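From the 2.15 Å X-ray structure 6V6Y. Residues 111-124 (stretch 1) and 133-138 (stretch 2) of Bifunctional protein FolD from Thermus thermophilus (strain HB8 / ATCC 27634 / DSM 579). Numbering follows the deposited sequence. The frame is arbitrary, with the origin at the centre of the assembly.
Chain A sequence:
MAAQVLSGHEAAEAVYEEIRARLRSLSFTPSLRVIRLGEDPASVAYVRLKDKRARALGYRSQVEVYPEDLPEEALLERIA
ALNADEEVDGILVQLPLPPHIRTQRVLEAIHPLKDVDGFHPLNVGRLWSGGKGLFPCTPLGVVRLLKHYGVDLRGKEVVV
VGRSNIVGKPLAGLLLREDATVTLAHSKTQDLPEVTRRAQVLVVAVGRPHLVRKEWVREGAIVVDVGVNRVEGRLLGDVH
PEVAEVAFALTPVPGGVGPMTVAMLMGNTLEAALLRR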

# COMPACT_ATOMS: atom_id res chain seq x y z
N HIS A 111 11.47 16.05 4.76
CA HIS A 111 10.70 16.55 3.62
C HIS A 111 10.59 15.47 2.55
O HIS A 111 11.60 14.85 2.18
CB HIS A 111 11.31 17.81 3.01
CG HIS A 111 10.39 18.47 2.04
ND1 HIS A 111 10.38 18.15 0.70
CD2 HIS A 111 9.40 19.38 2.22
CE1 HIS A 111 9.44 18.86 0.09
NE2 HIS A 111 8.83 19.61 1.00
N PRO A 112 9.39 15.24 2.00
CA PRO A 112 9.22 14.11 1.06
C PRO A 112 10.13 14.18 -0.14
O PRO A 112 10.49 13.13 -0.70
CB PRO A 112 7.74 14.22 0.66
CG PRO A 112 7.10 15.05 1.73
CD PRO A 112 8.14 15.99 2.21
N LEU A 113 10.55 15.38 -0.56
CA LEU A 113 11.41 15.47 -1.72
C LEU A 113 12.86 15.13 -1.41
O LEU A 113 13.67 15.02 -2.33
CB LEU A 113 11.34 16.88 -2.32
CG LEU A 113 9.98 17.32 -2.89
CD1 LEU A 113 10.14 18.61 -3.67
CD2 LEU A 113 9.38 16.23 -3.76
N LYS A 114 13.21 14.99 -0.13
CA LYS A 114 14.54 14.60 0.30
C LYS A 114 14.53 13.22 0.95
O LYS A 114 15.56 12.77 1.48
CB LYS A 114 15.11 15.65 1.25
CG LYS A 114 15.28 17.05 0.62
CD LYS A 114 15.80 18.05 1.65
CE LYS A 114 15.92 19.49 1.10
NZ LYS A 114 16.86 20.35 1.92
N ASP A 115 13.39 12.54 0.91
CA ASP A 115 13.18 11.31 1.66
C ASP A 115 13.68 10.11 0.84
O ASP A 115 12.91 9.28 0.33
CB ASP A 115 11.70 11.20 2.03
CG ASP A 115 11.34 9.89 2.64
OD1 ASP A 115 12.13 9.37 3.45
OD2 ASP A 115 10.26 9.38 2.29
N VAL A 116 15.01 10.04 0.71
CA VAL A 116 15.64 9.03 -0.14
C VAL A 116 15.31 7.60 0.26
O VAL A 116 15.38 6.70 -0.57
CB VAL A 116 17.16 9.27 -0.16
CG1 VAL A 116 17.47 10.53 -0.96
CG2 VAL A 116 17.71 9.38 1.27
N ASP A 117 14.93 7.35 1.53
CA ASP A 117 14.50 6.02 1.96
C ASP A 117 13.01 5.73 1.67
O ASP A 117 12.58 4.58 1.81
CB ASP A 117 14.76 5.84 3.46
CG ASP A 117 16.01 4.98 3.75
OD1 ASP A 117 16.44 4.20 2.88
OD2 ASP A 117 16.55 5.08 4.87
N GLY A 118 12.23 6.75 1.31
CA GLY A 118 10.85 6.55 0.87
C GLY A 118 9.86 6.19 1.95
O GLY A 118 8.81 5.62 1.63
N PHE A 119 10.14 6.53 3.21
CA PHE A 119 9.26 6.15 4.31
C PHE A 119 8.20 7.19 4.62
O PHE A 119 7.23 6.88 5.33
CB PHE A 119 10.09 5.87 5.57
CG PHE A 119 11.01 4.67 5.45
CD1 PHE A 119 10.69 3.62 4.58
CD2 PHE A 119 12.18 4.58 6.20
CE1 PHE A 119 11.53 2.52 4.46
CE2 PHE A 119 13.02 3.48 6.08
CZ PHE A 119 12.70 2.45 5.21
N HIS A 120 8.33 8.41 4.12
CA HIS A 120 7.35 9.44 4.41
C HIS A 120 5.98 9.02 3.86
O HIS A 120 5.89 8.56 2.71
CB HIS A 120 7.77 10.78 3.82
CG HIS A 120 6.92 11.92 4.27
ND1 HIS A 120 5.63 12.10 3.84
CD2 HIS A 120 7.18 12.94 5.13
CE1 HIS A 120 5.13 13.19 4.41
NE2 HIS A 120 6.05 13.72 5.20
N PRO A 121 4.90 9.16 4.64
CA PRO A 121 3.60 8.64 4.17
C PRO A 121 3.18 9.20 2.82
O PRO A 121 2.43 8.53 2.10
CB PRO A 121 2.64 9.05 5.29
CG PRO A 121 3.34 10.18 6.04
CD PRO A 121 4.81 9.80 5.96
N LEU A 122 3.67 10.39 2.43
CA LEU A 122 3.37 10.89 1.09
C LEU A 122 4.05 10.05 0.02
O LEU A 122 3.48 9.82 -1.06
CB LEU A 122 3.77 12.37 0.96
CG LEU A 122 3.84 12.94 -0.48
CD1 LEU A 122 2.51 12.81 -1.23
CD2 LEU A 122 4.30 14.41 -0.53
N ASN A 123 5.27 9.58 0.28
CA ASN A 123 5.90 8.68 -0.68
C ASN A 123 5.25 7.30 -0.66
O ASN A 123 5.07 6.68 -1.71
CB ASN A 123 7.39 8.59 -0.41
CG ASN A 123 8.11 9.86 -0.84
OD1 ASN A 123 7.85 10.39 -1.93
ND2 ASN A 123 9.00 10.36 0.01
N VAL A 124 4.90 6.81 0.53
CA VAL A 124 4.16 5.54 0.59
C VAL A 124 2.85 5.67 -0.17
O VAL A 124 2.48 4.78 -0.95
CB VAL A 124 3.93 5.13 2.05
CG1 VAL A 124 3.21 3.76 2.12
CG2 VAL A 124 5.25 5.12 2.81
N GLY A 133 7.19 9.25 -7.06
CA GLY A 133 7.73 9.55 -5.74
C GLY A 133 9.07 8.89 -5.53
O GLY A 133 9.66 8.32 -6.46
N LEU A 134 9.56 8.97 -4.29
CA LEU A 134 10.76 8.27 -3.87
C LEU A 134 10.34 7.05 -3.04
O LEU A 134 9.72 7.20 -1.98
CB LEU A 134 11.66 9.21 -3.07
CG LEU A 134 12.19 10.48 -3.77
CD1 LEU A 134 12.80 11.46 -2.78
CD2 LEU A 134 13.21 10.10 -4.81
N PHE A 135 10.68 5.86 -3.52
CA PHE A 135 10.23 4.58 -2.99
C PHE A 135 11.35 3.84 -2.26
O PHE A 135 12.54 4.12 -2.50
CB PHE A 135 9.69 3.72 -4.13
CG PHE A 135 8.63 4.40 -4.93
CD1 PHE A 135 7.70 5.23 -4.30
CD2 PHE A 135 8.55 4.23 -6.30
CE1 PHE A 135 6.74 5.88 -5.03
CE2 PHE A 135 7.56 4.86 -7.04
CZ PHE A 135 6.65 5.69 -6.41
N PRO A 136 11.02 2.90 -1.37
CA PRO A 136 12.06 2.30 -0.52
C PRO A 136 13.10 1.51 -1.33
O PRO A 136 12.82 0.95 -2.39
CB PRO A 136 11.26 1.39 0.42
CG PRO A 136 9.86 2.09 0.49
CD PRO A 136 9.66 2.48 -0.95
N CYS A 137 14.32 1.48 -0.80
CA CYS A 137 15.48 1.11 -1.61
C CYS A 137 15.59 -0.40 -1.81
O CYS A 137 15.95 -0.85 -2.90
CB CYS A 137 16.77 1.62 -0.98
SG CYS A 137 16.86 3.39 -0.86
N THR A 138 15.34 -1.19 -0.77
CA THR A 138 15.43 -2.63 -0.97
C THR A 138 14.37 -3.12 -1.95
O THR A 138 14.72 -3.85 -2.89
CB THR A 138 15.34 -3.37 0.37
OG1 THR A 138 16.40 -2.92 1.21
CG2 THR A 138 15.47 -4.88 0.15
O HOH W 1 14.41 2.60 1.92

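Loops are often held together by a few buried polar side chains that satisfy backbone groups no helix or strand can serve, and this segment of FolD illustrates the principle. At its start, Leu113 N donates to the exposed His111 ND1 (3.0 Å), a local bond that stays within stretch 1. The carbonyls that follow line a pocket for Leu134, the residue most covered by the opposing stretch: its CD1 lies 3.5 Å from Pro112 O and 3.7 Å from Leu113 O, while its CB is 3.6 Å from Asp115 O.

Asp115 opens a type I turn, closed by the bond from Gly118 N to Asp115 O (2.8 Å). Its carboxylate reaches past the turn, where OD2 accepts from His120 N and from Asn123 ND2, each at 2.8 Å. Val116 O approaches Cys137 SG at 3.6 Å. At Asp117 a water bridges the stretches, donating to Asp117 O (2.7 Å) and Asp117 OD1 (2.8 Å) and accepting from Cys137 N (2.9 Å). The same Asp117 O receives a CA-H...O contact from Pro136 CA at 3.3 Å.

Gly118 marks the tightest backbone approach, its CA 3.1 Å from Leu134 O. A CB here would point toward stretch 2 and clash with Leu134 O, Phe135 C and Pro136 N; the positive phi also favours glycine. Next, Phe119 CE1 makes an apolar contact with Pro136 CB at 4.2 Å.

His120 caps the following helix, its ND1 accepting from Leu122 N (3.0 Å). Within that helix, Asn123 joins the pieces. Its ND2 donates to Pro112 O (3.2 Å) as well as to Asp115, while its OD1 accepts from Leu134 N (3.2 Å) at a nearly straight 168°, the one direct hydrogen bond between the stretches. One amide thus couples turn, helix and the neighbouring loop.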